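Local coordinates for protein L-methionine gamma-lyase (Fusobacterium nucleatum subsp. nucleatum, PDB 6LXU) that belongs to the pyridoxal-phosphate-dependent enzymes of the Cys/Met metabolism family and carries its cofactor covalently bound within the polypeptide chain, at residues S87-A92 against I221-V225; M147-T151 against I175-N179. Numbering follows the deposited sequence.

Interaction 1 (S87-A92 against I221-V225); sequences SSGMGA and IAGLV
The start of a phosphate-binding helix is laid directly on a glycine-bearing strand, backbone against backbone. Extended Ser-88 (phi/psi -167/163) is the N-cap of the helix beginning at Gly-89; its p rotamer (chi1 69°) brings OG to 2.8 Å from Gly-91 N, and Ala-92 N reaches Ser-88 O at 3.0 Å. Ser-88 OG also bonds to Gly-245 O of the second subunit.

Along 221-225, Ile-221 comes first, its CG2 3.4 Å from Ser-88 CB, while Ile-221 O and Ser-87 O, both acceptors, are squeezed to 3.0 Å. Ala-222 is extended (-165/155), with its CA only 3.5 Å from that of Ser-88 and its CB pointing away. Gly-223 follows, CA to CA 3.7 Å from Gly-89; its CA also lies 3.2 Å from Ser-88 O in a CA-H...O contact. A CB here would clash with Ser-88 O, Gly-89 CA and Ala-92 CB, so the close crossing depends on the missing side chain. The CB of Leu-224 points away, and only its backbone comes close, with N 3.7 Å from Ala-92 CB. Val-225 (chi1 t) packs its CG2 3.7 Å from Ala-92 CB.

Gly-89 N and Met-90 N donate to phosphate oxygens of the modified lysine at position 212, the helix N-terminal phosphate site familiar from fold-type I PLP enzymes. Strand 223-227 runs antiparallel between 82-86 and 205-209, bonding through Gly-223 to Met-86 and through Leu-224 to His-208; helix 89-100 starts over it, Ala-92 packing on Met-86 as well as Val-225.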
loop_
_atom_site.group_PDB
_atom_site.type_symbol
_atom_site.label_atom_id
_atom_site.label_comp_id
_atom_site.label_asym_id
_atom_site.label_seq_id
_atom_site.Cartn_x
_atom_site.Cartn_y
_atom_site.Cartn_z
ATOM N N SER A 87 2.008 -16.797 1.335
ATOM C CA SER A 87 1.507 -15.932 0.267
ATOM C C SER A 87 0.445 -16.565 -0.635
ATOM O O SER A 87 0.044 -15.943 -1.618
ATOM C CB SER A 87 2.657 -15.380 -0.546
ATOM O OG SER A 87 3.357 -16.439 -1.147
ATOM N N SER A 88 -0.043 -17.760 -0.292
ATOM C CA SER A 88 -1.283 -18.292 -0.871
ATOM C C SER A 88 -1.717 -19.482 -0.035
ATOM O O SER A 88 -0.919 -20.061 0.708
ATOM C CB SER A 88 -1.106 -18.750 -2.325
ATOM O OG SER A 88 -0.288 -19.907 -2.401
ATOM N N GLY A 89 -2.973 -19.875 -0.193
ATOM C CA GLY A 89 -3.449 -21.155 0.322
ATOM C C GLY A 89 -2.604 -22.324 -0.150
ATOM O O GLY A 89 -2.244 -23.206 0.650
ATOM N N MET A 90 -2.255 -22.353 -1.435
ATOM C CA MET A 90 -1.385 -23.419 -1.916
ATOM C C MET A 90 -0.010 -23.345 -1.266
ATOM O O MET A 90 0.633 -24.392 -1.070
ATOM C CB MET A 90 -1.280 -23.443 -3.444
ATOM C CG MET A 90 -2.573 -23.806 -4.152
ATOM S SD MET A 90 -3.435 -25.244 -3.504
ATOM C CE MET A 90 -2.223 -26.543 -3.730
ATOM N N GLY A 91 0.448 -22.144 -0.909
ATOM C CA GLY A 91 1.657 -22.005 -0.114
ATOM C C GLY A 91 1.553 -22.624 1.271
ATOM O O GLY A 91 2.506 -23.246 1.754
ATOM N N ALA A 92 0.411 -22.430 1.933
ATOM C CA ALA A 92 0.167 -23.052 3.232
ATOM C C ALA A 92 0.146 -24.573 3.113
ATOM O O ALA A 92 0.781 -25.279 3.914
ATOM C CB ALA A 92 -1.141 -22.538 3.813
ATOM N N ILE A 221 -4.044 -12.704 -2.138
ATOM C CA ILE A 221 -3.791 -14.139 -2.212
ATOM C C ILE A 221 -2.941 -14.474 -0.979
ATOM O O ILE A 221 -1.886 -13.859 -0.763
ATOM C CB ILE A 221 -3.045 -14.511 -3.500
ATOM C CG1 ILE A 221 -3.806 -14.089 -4.772
ATOM C CG2 ILE A 221 -2.741 -16.002 -3.528
ATOM C CD1 ILE A 221 -5.111 -14.804 -5.048
ATOM N N ALA A 222 -3.408 -15.408 -0.140
ATOM C CA ALA A 222 -2.706 -15.719 1.109
ATOM C C ALA A 222 -3.186 -17.029 1.693
ATOM O O ALA A 222 -4.311 -17.462 1.446
ATOM C CB ALA A 222 -2.923 -14.600 2.117
ATOM N N GLY A 223 -2.315 -17.641 2.486
ATOM C CA GLY A 223 -2.614 -18.884 3.180
ATOM C C GLY A 223 -2.243 -18.786 4.639
ATOM O O GLY A 223 -1.404 -17.979 5.033
ATOM N N LEU A 224 -2.873 -19.649 5.442
ATOM C CA LEU A 224 -2.599 -19.717 6.877
ATOM C C LEU A 224 -2.598 -21.159 7.326
ATOM O O LEU A 224 -3.345 -21.993 6.801
ATOM C CB LEU A 224 -3.631 -18.930 7.685
ATOM C CG LEU A 224 -3.688 -17.432 7.416
ATOM C CD1 LEU A 224 -4.957 -16.807 7.947
ATOM C CD2 LEU A 224 -2.466 -16.739 7.967
ATOM N N VAL A 225 -1.744 -21.447 8.309
ATOM C CA VAL A 225 -1.668 -22.753 8.958
ATOM C C VAL A 225 -1.805 -22.549 10.456
ATOM O O VAL A 225 -1.219 -21.615 10.987
ATOM C CB VAL A 225 -0.310 -23.432 8.661
ATOM C CG1 VAL A 225 -0.191 -24.781 9.366
ATOM C CG2 VAL A 225 -0.077 -23.588 7.165
#

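Interaction 2 (M147-T151 against I175-N179)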
loop_
_atom_site.group_PDB
_atom_site.type_symbol
_atom_site.label_atom_id
_atom_site.label_comp_id
_atom_site.label_asym_id
_atom_site.label_seq_id
_atom_site.Cartn_x
_atom_site.Cartn_y
_atom_site.Cartn_z
ATOM N N MET A 147 -5.489 -47.279 5.234
ATOM C CA MET A 147 -4.396 -47.007 6.168
ATOM C C MET A 147 -3.280 -48.035 6.025
ATOM O O MET A 147 -3.554 -49.238 5.908
ATOM C CB MET A 147 -4.890 -46.992 7.623
ATOM C CG MET A 147 -5.766 -45.796 7.991
ATOM S SD MET A 147 -4.947 -44.190 7.902
ATOM C CE MET A 147 -3.660 -44.390 9.131
ATOM N N LYS A 148 -2.036 -47.562 6.034
ATOM C CA LYS A 148 -0.853 -48.427 5.995
ATOM C C LYS A 148 0.119 -47.990 7.064
ATOM O O LYS A 148 0.014 -46.882 7.613
ATOM C CB LYS A 148 -0.184 -48.362 4.623
ATOM C CG LYS A 148 -1.101 -48.776 3.496
ATOM C CD LYS A 148 -0.336 -49.169 2.249
ATOM C CE LYS A 148 0.380 -47.986 1.631
ATOM N NZ LYS A 148 1.167 -48.395 0.441
ATOM N N LYS A 149 1.103 -48.837 7.356
ATOM C CA LYS A 149 2.108 -48.504 8.346
ATOM C C LYS A 149 2.836 -47.190 8.024
ATOM O O LYS A 149 3.187 -46.449 8.930
ATOM C CB LYS A 149 3.133 -49.632 8.474
ATOM C CG LYS A 149 4.094 -49.449 9.633
ATOM C CD LYS A 149 5.030 -50.638 9.775
ATOM C CE LYS A 149 5.813 -50.577 11.075
ATOM N NZ LYS A 149 4.966 -50.885 12.264
ATOM N N ASN A 150 3.075 -46.945 6.736
ATOM C CA ASN A 150 3.780 -45.741 6.282
ATOM C C ASN A 150 2.852 -44.568 5.926
ATOM O O ASN A 150 3.319 -43.585 5.342
ATOM C CB ASN A 150 4.716 -46.065 5.101
ATOM C CG ASN A 150 3.971 -46.500 3.868
ATOM O OD1 ASN A 150 2.964 -47.201 3.956
ATOM N ND2 ASN A 150 4.453 -46.091 2.704
ATOM N N THR A 151 1.560 -44.643 6.261
ATOM C CA THR A 151 0.662 -43.489 6.094
ATOM C C THR A 151 1.091 -42.383 7.030
ATOM O O THR A 151 1.042 -42.516 8.248
ATOM C CB THR A 151 -0.800 -43.864 6.329
ATOM O OG1 THR A 151 -1.133 -44.942 5.456
ATOM C CG2 THR A 151 -1.726 -42.662 6.044
ATOM N N ILE A 175 -9.691 -42.695 13.150
ATOM C CA ILE A 175 -9.178 -43.752 12.263
ATOM C C ILE A 175 -7.718 -43.498 11.922
ATOM O O ILE A 175 -6.873 -44.388 12.017
ATOM C CB ILE A 175 -10.024 -43.869 10.986
ATOM C CG1 ILE A 175 -11.420 -44.377 11.357
ATOM C CG2 ILE A 175 -9.374 -44.790 9.951
ATOM C CD1 ILE A 175 -12.455 -44.178 10.293
ATOM N N ALA A 176 -7.405 -42.269 11.505
ATOM C CA ALA A 176 -6.020 -41.917 11.168
ATOM C C ALA A 176 -5.057 -42.167 12.324
ATOM O O ALA A 176 -3.952 -42.683 12.128
ATOM C CB ALA A 176 -5.956 -40.459 10.741
ATOM N N HIS A 177 -5.494 -41.801 13.525
ATOM C CA HIS A 177 -4.645 -41.855 14.694
ATOM C C HIS A 177 -4.447 -43.258 15.279
ATOM O O HIS A 177 -3.672 -43.408 16.218
ATOM C CB HIS A 177 -5.140 -40.879 15.750
ATOM C CG HIS A 177 -4.887 -39.445 15.383
ATOM N ND1 HIS A 177 -5.731 -38.421 15.751
ATOM C CD2 HIS A 177 -3.889 -38.874 14.658
ATOM C CE1 HIS A 177 -5.250 -37.279 15.286
ATOM N NE2 HIS A 177 -4.140 -37.523 14.622
ATOM N N THR A 178 -5.059 -44.265 14.670
ATOM C CA THR A 178 -4.688 -45.653 14.984
ATOM C C THR A 178 -3.241 -45.932 14.574
ATOM O O THR A 178 -2.625 -46.862 15.102
ATOM C CB THR A 178 -5.611 -46.692 14.324
ATOM O OG1 THR A 178 -5.558 -46.581 12.902
ATOM C CG2 THR A 178 -7.049 -46.543 14.800
ATOM N N ASN A 179 -2.694 -45.153 13.632
ATOM C CA ASN A 179 -1.269 -45.185 13.336
ATOM C C ASN A 179 -0.620 -44.012 14.078
ATOM O O ASN A 179 -0.946 -42.857 13.790
ATOM C CB ASN A 179 -1.081 -45.085 11.822
ATOM C CG ASN A 179 0.377 -45.142 11.400
ATOM O OD1 ASN A 179 1.269 -44.720 12.128
ATOM N ND2 ASN A 179 0.608 -45.666 10.210
HETATM O O HOH W 1 3.755 -45.979 12.197
#
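One side-chain amide, that of Asn-179, joins the two turns. Its ND2 donates to Lys-149 O at 3.0 Å with good geometry and, weakly, to Lys-148 O at 2.9 Å. On the acceptor side, Asn-179 OD1 takes a hydrogen bond from a water at 2.8 Å and another from Asn-181 N; the same water makes a weak bond to Lys-149 O at 3.3 Å. Each segment contains a type I turn, Lys-148 to Thr-151 and Ala-176 to Asn-179: Thr-151 N donates to Lys-148 O (3.0 Å), and Asn-179 N to Ala-176 O (3.2 Å). Lys-148 N donates to Thr-151 OG1 at 2.8 Å, an atom also bonded to His-106, and Thr-178 OG1 donates to Ile-175 O at 2.7 Å. Beside this polar set Met-147 curls over, CE 3.5 Å from Ala-176 O and 3.8 Å from Asn-179 CB. The contact thus joins the exit of helix 140-146, leading into strand 151-157, to the end of helix 169-176, whose Ile-175 packs on helix 140-146 and whose Ala-176 touches strand 183-187.

From the N terminus, the chain leaves strand 82-86 and enters 87-92, the first half of interaction 1, whose partner 221-225 arrives only after 128 further residues. Within that long excursion lies interaction 2: 147-151 meets 175-179 across a span of 23 residues, so the two loops nest and do not cross. The inner one lies within the beta-alpha-beta crossover of strand 151-157, helix 169-176 and neighbouring parallel strand 183-187. The outer one brings strand 223-227 back beside strand 82-86, outermost within this chain, and under the start of the following helix. Both involve the same seven-stranded sheet, but their centres are 27 Å apart: interaction 1 lies by the cofactor phosphate, interaction 2 far out from the chain centre.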